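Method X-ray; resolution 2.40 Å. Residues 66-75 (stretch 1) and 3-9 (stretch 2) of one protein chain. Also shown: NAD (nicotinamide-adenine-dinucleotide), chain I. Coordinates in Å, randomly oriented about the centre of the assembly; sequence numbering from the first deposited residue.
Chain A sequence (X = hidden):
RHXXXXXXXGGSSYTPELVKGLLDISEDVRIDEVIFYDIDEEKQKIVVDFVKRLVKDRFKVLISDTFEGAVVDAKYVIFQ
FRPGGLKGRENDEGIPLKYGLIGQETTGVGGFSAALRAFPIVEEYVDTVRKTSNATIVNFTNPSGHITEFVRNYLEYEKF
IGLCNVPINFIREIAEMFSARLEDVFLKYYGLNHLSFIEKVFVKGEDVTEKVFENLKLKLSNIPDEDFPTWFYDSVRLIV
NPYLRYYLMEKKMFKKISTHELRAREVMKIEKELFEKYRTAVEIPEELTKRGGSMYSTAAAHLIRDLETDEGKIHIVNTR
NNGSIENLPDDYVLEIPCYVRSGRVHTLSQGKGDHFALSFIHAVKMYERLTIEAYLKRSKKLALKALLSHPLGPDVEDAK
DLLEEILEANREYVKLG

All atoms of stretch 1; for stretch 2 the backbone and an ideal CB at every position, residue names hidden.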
# COMPACT_ATOMS: atom_id res chain seq x y z
N THR A 66 -18.49 -16.51 38.46
CA THR A 66 -17.20 -16.33 37.81
C THR A 66 -17.36 -15.82 36.38
O THR A 66 -18.40 -16.01 35.77
CB THR A 66 -16.47 -17.66 37.81
OG1 THR A 66 -17.28 -18.61 37.09
CG2 THR A 66 -16.33 -18.23 39.26
N PHE A 67 -16.31 -15.20 35.86
CA PHE A 67 -16.25 -14.85 34.46
C PHE A 67 -16.36 -16.10 33.58
O PHE A 67 -17.14 -16.12 32.62
CB PHE A 67 -14.95 -14.07 34.17
CG PHE A 67 -14.83 -13.66 32.74
CD1 PHE A 67 -14.28 -14.53 31.81
CD2 PHE A 67 -15.32 -12.43 32.31
CE1 PHE A 67 -14.21 -14.17 30.47
CE2 PHE A 67 -15.22 -12.08 30.97
CZ PHE A 67 -14.66 -12.96 30.05
N GLU A 68 -15.57 -17.13 33.91
CA GLU A 68 -15.50 -18.34 33.09
C GLU A 68 -16.89 -18.98 32.96
O GLU A 68 -17.32 -19.37 31.88
CB GLU A 68 -14.49 -19.32 33.68
CG GLU A 68 -14.27 -20.53 32.77
CD GLU A 68 -12.88 -21.17 32.91
OE1 GLU A 68 -11.88 -20.41 33.15
OE2 GLU A 68 -12.79 -22.44 32.76
N GLY A 69 -17.59 -19.06 34.09
CA GLY A 69 -18.94 -19.60 34.14
C GLY A 69 -19.94 -18.82 33.29
O GLY A 69 -20.91 -19.38 32.80
N ALA A 70 -19.69 -17.53 33.11
CA ALA A 70 -20.57 -16.72 32.30
C ALA A 70 -20.35 -16.96 30.80
O ALA A 70 -21.34 -17.07 30.06
CB ALA A 70 -20.45 -15.23 32.69
N VAL A 71 -19.09 -17.10 30.38
CA VAL A 71 -18.74 -17.09 28.96
C VAL A 71 -18.61 -18.47 28.33
O VAL A 71 -18.63 -18.59 27.10
CB VAL A 71 -17.44 -16.30 28.73
CG1 VAL A 71 -17.58 -14.88 29.24
CG2 VAL A 71 -16.22 -17.04 29.35
N VAL A 72 -18.54 -19.52 29.16
CA VAL A 72 -18.22 -20.87 28.71
C VAL A 72 -19.11 -21.38 27.56
O VAL A 72 -18.59 -21.97 26.58
CB VAL A 72 -18.16 -21.89 29.91
CG1 VAL A 72 -19.55 -22.12 30.57
CG2 VAL A 72 -17.54 -23.22 29.48
N ASP A 73 -20.42 -21.16 27.66
CA ASP A 73 -21.33 -21.61 26.60
C ASP A 73 -21.98 -20.45 25.83
O ASP A 73 -23.04 -20.61 25.22
CB ASP A 73 -22.41 -22.53 27.16
CG ASP A 73 -21.85 -23.85 27.66
OD1 ASP A 73 -21.00 -24.46 26.94
OD2 ASP A 73 -22.18 -24.33 28.78
N ALA A 74 -21.34 -19.29 25.88
CA ALA A 74 -21.92 -18.08 25.31
C ALA A 74 -21.60 -17.96 23.82
O ALA A 74 -20.49 -18.27 23.38
CB ALA A 74 -21.45 -16.86 26.08
N LYS A 75 -22.59 -17.55 23.05
CA LYS A 75 -22.38 -17.21 21.65
C LYS A 75 -21.95 -15.72 21.57
O LYS A 75 -21.11 -15.37 20.73
CB LYS A 75 -23.67 -17.48 20.86
CG LYS A 75 -23.53 -17.21 19.37
CD LYS A 75 -24.28 -18.20 18.51
CE LYS A 75 -23.89 -18.03 17.02
NZ LYS A 75 -25.05 -18.31 16.07
N UNK A 3 -29.06 -20.68 22.41
CA UNK A 3 -28.19 -19.50 22.30
C UNK A 3 -28.10 -18.73 23.62
O UNK A 3 -29.11 -18.42 24.27
CB UNK A 3 -28.70 -18.57 21.20
N UNK A 4 -26.87 -18.43 24.03
CA UNK A 4 -26.65 -17.77 25.30
C UNK A 4 -25.84 -16.49 25.14
O UNK A 4 -24.83 -16.48 24.44
CB UNK A 4 -25.94 -18.72 26.27
N UNK A 5 -26.28 -15.43 25.80
CA UNK A 5 -25.54 -14.16 25.84
C UNK A 5 -24.96 -13.91 27.24
O UNK A 5 -25.69 -13.92 28.22
CB UNK A 5 -26.45 -13.00 25.43
N UNK A 6 -23.65 -13.69 27.33
CA UNK A 6 -23.04 -13.28 28.59
C UNK A 6 -22.88 -11.76 28.67
O UNK A 6 -22.56 -11.10 27.67
CB UNK A 6 -21.68 -13.96 28.76
N UNK A 7 -23.15 -11.22 29.85
CA UNK A 7 -23.03 -9.80 30.11
C UNK A 7 -22.03 -9.58 31.26
O UNK A 7 -22.29 -9.99 32.41
CB UNK A 7 -24.40 -9.19 30.44
N UNK A 8 -20.90 -8.96 30.94
CA UNK A 8 -19.80 -8.78 31.89
C UNK A 8 -19.85 -7.33 32.41
O UNK A 8 -19.64 -6.37 31.66
CB UNK A 8 -18.45 -9.09 31.24
N UNK A 9 -20.16 -7.20 33.70
CA UNK A 9 -20.49 -5.94 34.32
C UNK A 9 -22.00 -5.80 34.51
O UNK A 9 -22.57 -4.73 34.28
CB UNK A 9 -19.95 -4.78 33.48
PA NAD I . -20.06 1.24 36.02
O1A NAD I . -19.15 1.91 36.97
O2A NAD I . -21.52 1.10 36.49
O5B NAD I . -19.39 -0.22 35.80
C5B NAD I . -20.19 -1.29 35.34
C4B NAD I . -19.97 -2.52 36.21
O4B NAD I . -18.69 -3.09 35.97
C3B NAD I . -20.05 -2.27 37.71
O3B NAD I . -21.15 -3.01 38.22
C2B NAD I . -18.72 -2.79 38.27
O2B NAD I . -18.88 -3.47 39.49
C1B NAD I . -18.33 -3.77 37.18
N9A NAD I . -16.90 -4.09 37.11
C8A NAD I . -15.80 -3.31 37.38
N7A NAD I . -14.71 -4.07 37.13
C5A NAD I . -15.09 -5.28 36.67
C6A NAD I . -14.39 -6.42 36.28
N6A NAD I . -13.07 -6.47 36.31
N1A NAD I . -15.11 -7.54 35.87
C2A NAD I . -16.49 -7.52 35.86
N3A NAD I . -17.16 -6.40 36.27
C4A NAD I . -16.47 -5.31 36.67
O3 NAD I . -19.97 2.08 34.66
PN NAD I . -21.01 2.14 33.44
O1N NAD I . -21.39 3.57 33.38
O2N NAD I . -22.03 1.12 33.50
O5D NAD I . -20.13 1.75 32.16
C5D NAD I . -19.26 0.64 32.10
C4D NAD I . -18.29 0.86 30.92
O4D NAD I . -18.97 0.96 29.66
C3D NAD I . -17.51 2.16 31.06
O3D NAD I . -16.21 1.86 30.64
C2D NAD I . -18.18 3.13 30.10
O2D NAD I . -17.33 4.14 29.57
C1D NAD I . -18.79 2.24 29.04
N1N NAD I . -20.15 2.67 28.74
C2N NAD I . -21.11 1.68 28.82
C3N NAD I . -22.43 1.94 28.57
C7N NAD I . -23.43 0.81 28.70
O7N NAD I . -24.44 0.57 27.75
N7N NAD I . -23.32 0.01 29.77
C4N NAD I . -22.78 3.25 28.21
C5N NAD I . -21.81 4.27 28.11
C6N NAD I . -20.48 3.96 28.38

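Position 3 precedes the strand, and its CA-to-CB bond points sideways to stretch 1. The nearest atom there is CB of Lys-75, 5.2 Å from the ideal CB. Many side chains would fit, and an apolar one could lie along the methylenes of the lysine. The residue is Met-3. Its CG comes within 4.0 Å of Lys-75 CB.

Position 4 begins strand 4-8. Its carbonyl O accepts a hydrogen bond from Lys-75 N, 2.8 Å from O of position 4. This link uses backbone atoms and does not select a side chain. CA-to-CB points sideways, with the ideal CB 3.6 Å from Asp-73 O. Farther along lie the carbonyl oxygens of Gly-69 and Ala-70, in the helix. These acceptors would suit a long side chain ending in a donor, such as lysine or arginine. The residue is Arg-4. Its NH1 donates to Gly-69 O at 3.1 Å and to Ala-70 O at 3.2 Å. Both oxygens lie at the guanidinium edge, near its plane, while CB of Asp-73 lies over one face. NE and NH2 are hydrogen-bonded elsewhere in the structure. A bridging water accepts from Arg-4 N at 2.6 Å and donates to Asp-73 O at 2.8 Å.

Position 5 points away, and its ideal CB has nothing of stretch 1 within 5.5 Å. The extended backbone would suit a beta-branched residue. It is Ile-5.

Position 6 points toward stretch 1 at a tight place. Its ideal CB is 3.4 Å from Ala-70 O, 4.0 Å from Ala-74 CB and 4.2 Å from Val-71 CG1. A small side chain fits best: alanine, perhaps serine, or glycine with some loss of packing. The residue is Ala-6, whose methyl group packs against these neighbours.

Position 7 points away again. Stretch 1 is out of reach, so many residues would do. It is Val-7.

Position 8 points toward stretch 1, where there is more room. The ideal CB is 4.4 Å from Phe-67 CE2, and Ala-70 and Val-71 add apolar surface. Isoleucine, leucine, valine or methionine would suit. The residue is Ile-8. Its CG1 lies 3.7 Å from Phe-67 CE2. Its CD1 reaches Ala-70 CB at 4.1 Å and Val-71 CG1 at 4.0 Å.

Position 9 has phi/psi of 102/42, where a CB would jam against the preceding carbonyl O. O4B of NAD, 3.3 Å from the ideal CB, would also crowd it. The residue is Gly-9.

Stretch 2 (3-9) MRIAVIG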
# COMPACT_ATOMS: atom_id res chain seq x y z
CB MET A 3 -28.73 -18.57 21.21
CG MET A 3 -27.70 -17.62 20.66
SD MET A 3 -27.69 -16.03 21.53
CE MET A 3 -28.75 -14.99 20.49
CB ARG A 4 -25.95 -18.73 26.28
CG ARG A 4 -25.58 -18.03 27.57
CD ARG A 4 -24.46 -18.66 28.32
NE ARG A 4 -24.94 -19.67 29.25
CZ ARG A 4 -24.21 -20.20 30.24
NH1 ARG A 4 -22.92 -19.80 30.43
NH2 ARG A 4 -24.75 -21.14 31.02
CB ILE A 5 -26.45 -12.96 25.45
CG1 ILE A 5 -27.14 -13.15 24.08
CG2 ILE A 5 -25.69 -11.62 25.53
CD1 ILE A 5 -28.20 -12.05 23.84
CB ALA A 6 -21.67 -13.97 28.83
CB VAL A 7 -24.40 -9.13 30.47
CG1 VAL A 7 -24.20 -7.64 30.78
CG2 VAL A 7 -25.41 -9.32 29.39
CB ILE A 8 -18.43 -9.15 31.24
CG1 ILE A 8 -18.54 -10.44 30.41
CG2 ILE A 8 -17.34 -9.28 32.28
CD1 ILE A 8 -19.02 -11.67 31.15
O HOH W 1 -24.95 -20.04 23.31
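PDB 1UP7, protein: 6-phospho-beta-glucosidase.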